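Local coordinates for protein geobacter metallireducens SMUG1 (Geobacter metallireducens, PDB 5H9I) that belongs to the uracil DNA glycosylase superfamily, as a bacterial SMUG1 protein with a parallel-sheet alpha/beta core that holds xanthine in a central pocket, at residues A[53-64]-A[134-145]. Numbering follows the deposited sequence.
With XAN (xanthine), chain B; LEA (pentanoic acid), chain H.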
# COMPACT_ATOMS: atom_id res chain seq x y z
N LYS A 53 -6.64 -13.14 8.14
CA LYS A 53 -7.25 -11.83 8.47
C LYS A 53 -8.70 -11.87 8.05
O LYS A 53 -9.08 -12.61 7.18
CB LYS A 53 -6.56 -10.70 7.66
CG LYS A 53 -5.06 -10.65 7.84
CD LYS A 53 -4.58 -10.48 9.23
CE LYS A 53 -3.14 -10.09 9.28
NZ LYS A 53 -2.44 -10.31 10.57
N GLU A 54 -9.52 -11.07 8.71
CA GLU A 54 -10.90 -10.91 8.27
C GLU A 54 -11.07 -9.88 7.18
O GLU A 54 -11.96 -9.99 6.27
CB GLU A 54 -11.78 -10.55 9.46
CG GLU A 54 -11.87 -11.63 10.50
CD GLU A 54 -12.83 -11.23 11.64
OE1 GLU A 54 -12.79 -12.03 12.62
OE2 GLU A 54 -13.55 -10.14 11.57
N VAL A 55 -10.24 -8.83 7.17
CA VAL A 55 -10.38 -7.69 6.30
C VAL A 55 -9.04 -7.25 5.81
O VAL A 55 -8.13 -7.07 6.62
CB VAL A 55 -11.07 -6.51 6.98
CG1 VAL A 55 -11.19 -5.28 6.14
CG2 VAL A 55 -12.44 -6.94 7.58
N LEU A 56 -8.92 -7.00 4.52
CA LEU A 56 -7.72 -6.44 3.85
C LEU A 56 -7.97 -5.08 3.28
O LEU A 56 -8.87 -4.99 2.43
CB LEU A 56 -7.26 -7.37 2.77
CG LEU A 56 -6.07 -6.92 1.97
CD1 LEU A 56 -4.84 -6.80 2.81
CD2 LEU A 56 -5.78 -7.87 0.82
N PHE A 57 -7.29 -4.05 3.71
CA PHE A 57 -7.31 -2.76 3.09
C PHE A 57 -6.27 -2.74 2.00
O PHE A 57 -5.15 -3.23 2.22
CB PHE A 57 -7.01 -1.67 4.13
CG PHE A 57 -8.08 -1.37 5.09
CD1 PHE A 57 -9.23 -0.65 4.77
CD2 PHE A 57 -8.00 -1.88 6.39
CE1 PHE A 57 -10.21 -0.41 5.71
CE2 PHE A 57 -8.95 -1.61 7.33
CZ PHE A 57 -10.08 -0.88 6.96
N VAL A 58 -6.58 -2.16 0.84
CA VAL A 58 -5.70 -2.09 -0.28
C VAL A 58 -5.61 -0.66 -0.78
O VAL A 58 -6.61 -0.02 -1.13
CB VAL A 58 -6.17 -2.97 -1.46
CG1 VAL A 58 -5.29 -2.93 -2.64
CG2 VAL A 58 -6.37 -4.35 -0.92
N GLY A 59 -4.40 -0.09 -0.69
CA GLY A 59 -4.13 1.25 -1.28
C GLY A 59 -3.72 1.11 -2.72
O GLY A 59 -3.64 0.04 -3.23
N MET A 60 -3.41 2.20 -3.30
CA MET A 60 -3.03 2.24 -4.70
C MET A 60 -1.54 2.08 -4.88
O MET A 60 -1.10 1.13 -5.41
CB MET A 60 -3.51 3.56 -5.32
CG MET A 60 -3.09 3.79 -6.79
SD MET A 60 -3.77 5.41 -7.53
CE MET A 60 -2.71 6.47 -6.65
N ASN A 61 -0.76 3.06 -4.45
CA ASN A 61 0.66 2.97 -4.58
C ASN A 61 1.34 3.95 -3.60
O ASN A 61 0.65 4.73 -3.01
CB ASN A 61 1.17 3.15 -6.06
CG ASN A 61 1.27 4.59 -6.50
OD1 ASN A 61 0.35 5.40 -6.33
ND2 ASN A 61 2.41 4.91 -7.12
N PRO A 62 2.65 3.83 -3.38
CA PRO A 62 3.27 4.66 -2.34
C PRO A 62 3.19 6.14 -2.52
O PRO A 62 3.16 6.64 -3.68
CB PRO A 62 4.73 4.28 -2.46
CG PRO A 62 4.74 2.81 -2.92
CD PRO A 62 3.59 2.82 -3.92
N GLY A 63 3.09 6.88 -1.41
CA GLY A 63 3.35 8.31 -1.48
C GLY A 63 4.82 8.46 -1.26
O GLY A 63 5.55 7.67 -0.61
N PRO A 64 5.35 9.53 -1.87
CA PRO A 64 6.79 9.80 -1.72
C PRO A 64 7.34 9.91 -0.34
O PRO A 64 8.55 9.64 -0.12
CB PRO A 64 6.94 11.17 -2.50
CG PRO A 64 5.57 11.75 -2.35
CD PRO A 64 4.66 10.58 -2.59
N ARG A 134 -7.22 -8.93 13.11
CA ARG A 134 -8.27 -9.11 12.11
C ARG A 134 -8.04 -8.39 10.80
O ARG A 134 -8.70 -8.68 9.86
CB ARG A 134 -9.62 -8.65 12.66
CG ARG A 134 -10.24 -9.43 13.81
CD ARG A 134 -11.61 -8.76 14.14
NE ARG A 134 -11.48 -7.74 15.15
CZ ARG A 134 -12.15 -6.60 15.21
NH1 ARG A 134 -12.99 -6.26 14.28
NH2 ARG A 134 -11.95 -5.81 16.26
N PHE A 135 -7.12 -7.43 10.78
CA PHE A 135 -6.96 -6.56 9.64
C PHE A 135 -5.53 -6.63 9.06
O PHE A 135 -4.57 -7.00 9.75
CB PHE A 135 -7.25 -5.11 10.05
CG PHE A 135 -8.69 -4.85 10.40
CD1 PHE A 135 -9.10 -5.06 11.65
CD2 PHE A 135 -9.60 -4.48 9.41
CE1 PHE A 135 -10.40 -4.81 12.01
CE2 PHE A 135 -10.89 -4.27 9.72
CZ PHE A 135 -11.29 -4.45 10.98
N PHE A 136 -5.39 -6.18 7.82
CA PHE A 136 -4.09 -5.92 7.24
C PHE A 136 -4.20 -4.76 6.28
O PHE A 136 -5.31 -4.50 5.75
CB PHE A 136 -3.48 -7.16 6.62
CG PHE A 136 -2.00 -7.02 6.29
CD1 PHE A 136 -1.09 -6.85 7.32
CD2 PHE A 136 -1.55 -7.13 5.00
CE1 PHE A 136 0.30 -6.73 7.02
CE2 PHE A 136 -0.21 -7.04 4.71
CZ PHE A 136 0.72 -6.78 5.72
N VAL A 137 -3.09 -4.13 5.93
CA VAL A 137 -3.04 -3.06 4.93
C VAL A 137 -1.94 -3.32 3.93
O VAL A 137 -0.80 -3.57 4.32
CB VAL A 137 -2.80 -1.63 5.61
CG1 VAL A 137 -2.82 -0.53 4.60
CG2 VAL A 137 -3.86 -1.39 6.69
N ALA A 138 -2.26 -3.29 2.67
CA ALA A 138 -1.32 -3.50 1.59
C ALA A 138 -1.53 -2.55 0.46
O ALA A 138 -2.58 -1.93 0.40
CB ALA A 138 -1.48 -4.92 1.06
N ASN A 139 -0.51 -2.34 -0.40
CA ASN A 139 -0.75 -1.56 -1.62
C ASN A 139 -0.93 -2.51 -2.80
O ASN A 139 -0.21 -3.48 -2.89
CB ASN A 139 0.43 -0.66 -1.95
CG ASN A 139 0.26 0.71 -1.42
OD1 ASN A 139 -0.83 1.20 -1.22
ND2 ASN A 139 1.42 1.30 -1.00
N TYR A 140 -1.75 -2.12 -3.74
CA TYR A 140 -1.89 -2.83 -4.99
C TYR A 140 -0.60 -2.78 -5.79
O TYR A 140 -0.18 -3.81 -6.31
CB TYR A 140 -3.00 -2.14 -5.75
CG TYR A 140 -3.25 -2.72 -7.14
CD1 TYR A 140 -3.76 -3.95 -7.29
CD2 TYR A 140 -2.79 -2.03 -8.27
CE1 TYR A 140 -3.92 -4.52 -8.56
CE2 TYR A 140 -2.94 -2.55 -9.50
CZ TYR A 140 -3.55 -3.74 -9.64
OH TYR A 140 -3.69 -4.27 -10.91
N CYS A 141 -0.01 -1.58 -5.88
CA CYS A 141 1.22 -1.37 -6.68
C CYS A 141 2.27 -0.82 -5.77
O CYS A 141 2.06 0.14 -5.11
CB CYS A 141 0.86 -0.42 -7.83
SG CYS A 141 2.32 0.06 -8.81
N PRO A 142 3.40 -1.50 -5.69
CA PRO A 142 4.45 -1.01 -4.79
C PRO A 142 5.39 0.02 -5.39
O PRO A 142 6.23 0.54 -4.65
CB PRO A 142 5.21 -2.26 -4.50
CG PRO A 142 5.16 -3.02 -5.76
CD PRO A 142 3.72 -2.85 -6.23
N LEU A 143 5.24 0.33 -6.66
CA LEU A 143 6.18 1.24 -7.35
C LEU A 143 5.71 2.65 -7.27
O LEU A 143 4.48 2.90 -7.35
CB LEU A 143 6.19 0.80 -8.78
CG LEU A 143 6.70 -0.57 -9.10
CD1 LEU A 143 6.60 -0.82 -10.61
CD2 LEU A 143 8.06 -0.88 -8.54
N LEU A 144 6.66 3.60 -7.22
CA LEU A 144 6.40 5.04 -7.37
C LEU A 144 6.98 5.48 -8.77
O LEU A 144 8.05 5.03 -9.08
CB LEU A 144 7.09 5.79 -6.28
CG LEU A 144 6.83 7.26 -6.19
CD1 LEU A 144 5.61 7.54 -5.34
CD2 LEU A 144 7.97 8.06 -5.64
N PHE A 145 6.18 6.19 -9.56
CA PHE A 145 6.53 6.61 -10.89
C PHE A 145 6.70 8.14 -10.88
O PHE A 145 5.82 8.88 -10.42
CB PHE A 145 5.41 6.18 -11.86
CG PHE A 145 5.16 4.73 -11.88
CD1 PHE A 145 5.90 3.88 -12.67
CD2 PHE A 145 4.08 4.24 -11.18
CE1 PHE A 145 5.63 2.53 -12.72
CE2 PHE A 145 3.82 2.87 -11.19
CZ PHE A 145 4.56 2.05 -11.97
N9 XAN B . -0.37 7.56 0.70
C4 XAN B . -0.34 6.30 0.40
N3 XAN B . 0.40 5.26 0.79
C2 XAN B . 0.19 4.12 0.30
O2 XAN B . 0.91 3.21 0.63
N1 XAN B . -0.81 3.86 -0.55
C6 XAN B . -1.63 4.78 -0.99
O6 XAN B . -2.51 4.56 -1.82
C5 XAN B . -1.39 6.08 -0.55
N7 XAN B . -1.99 7.24 -0.78
C8 XAN B . -1.38 8.13 -0.02
C2 LEA H . -11.68 -1.66 17.89
O2 LEA H . -11.66 -0.76 17.09
C3 LEA H . -12.34 -2.91 17.49
C4 LEA H . -13.44 -3.07 18.46
C5 LEA H . -13.17 -4.09 19.51
C6 LEA H . -14.42 -4.47 20.36
O1 LEA H . -11.20 -1.55 19.00
O HOH W 1 3.66 7.11 -8.45
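Strands 55-59 and 135-139 pair in parallel near the centre of the chain, forming one side of the four-stranded parallel sheet at the core of this UDG-like alpha/beta fold, and the segments that follow them run on together into the xanthine pocket. Strand 135-139 is an edge of that sheet, while 55-59 is flanked on its other side by 185-189. Val55, Phe57 and Gly59 use their N-H and C=O groups to bond across to 134-140, as in a parallel pair, Phe57 N reaching Phe136 O at 2.9 Å. At their start, Arg134 O takes two N-H groups, from Glu54 and Val55. On the face bearing Val55, Phe57, Phe135 and Val137, the Phe57 and Phe135 rings meet rim to rim, CE2 of the former 3.6 Å from CD2 of the latter, with planes only 17° apart. Val55 lies alongside Phe135, its CB against CD2 and CE2 of that ring. The other face carries Leu56, whose CD1 touches the edge of the Phe136 ring, and helix 160-181 covers Leu56 there.

Beyond the strands, Tyr140 N and Cys141 N bond to Gly59 O and Met60 O, so the pairing outlasts the regular sheet. Here xanthine is gripped from both segments: Met60 N donates to its O6 at 2.9 Å, while the Asn139 amide takes N1-H on OD1 (2.7 Å) and gives ND2-H to O2 (2.6 Å). These two bonds fix which way round that amide sits. Gly59 C lies 3.3 Å from Asn139 OD1, so the glycine backbone passes right beside the amide. Further on, Asn61 swings CG between its backbone N and carbonyl carbon (chi1 81°), bringing ND2 to Leu143 O at 2.9 Å in a nearly straight bond (177°); the same ND2 also donates to a water that accepts from Phe145 N.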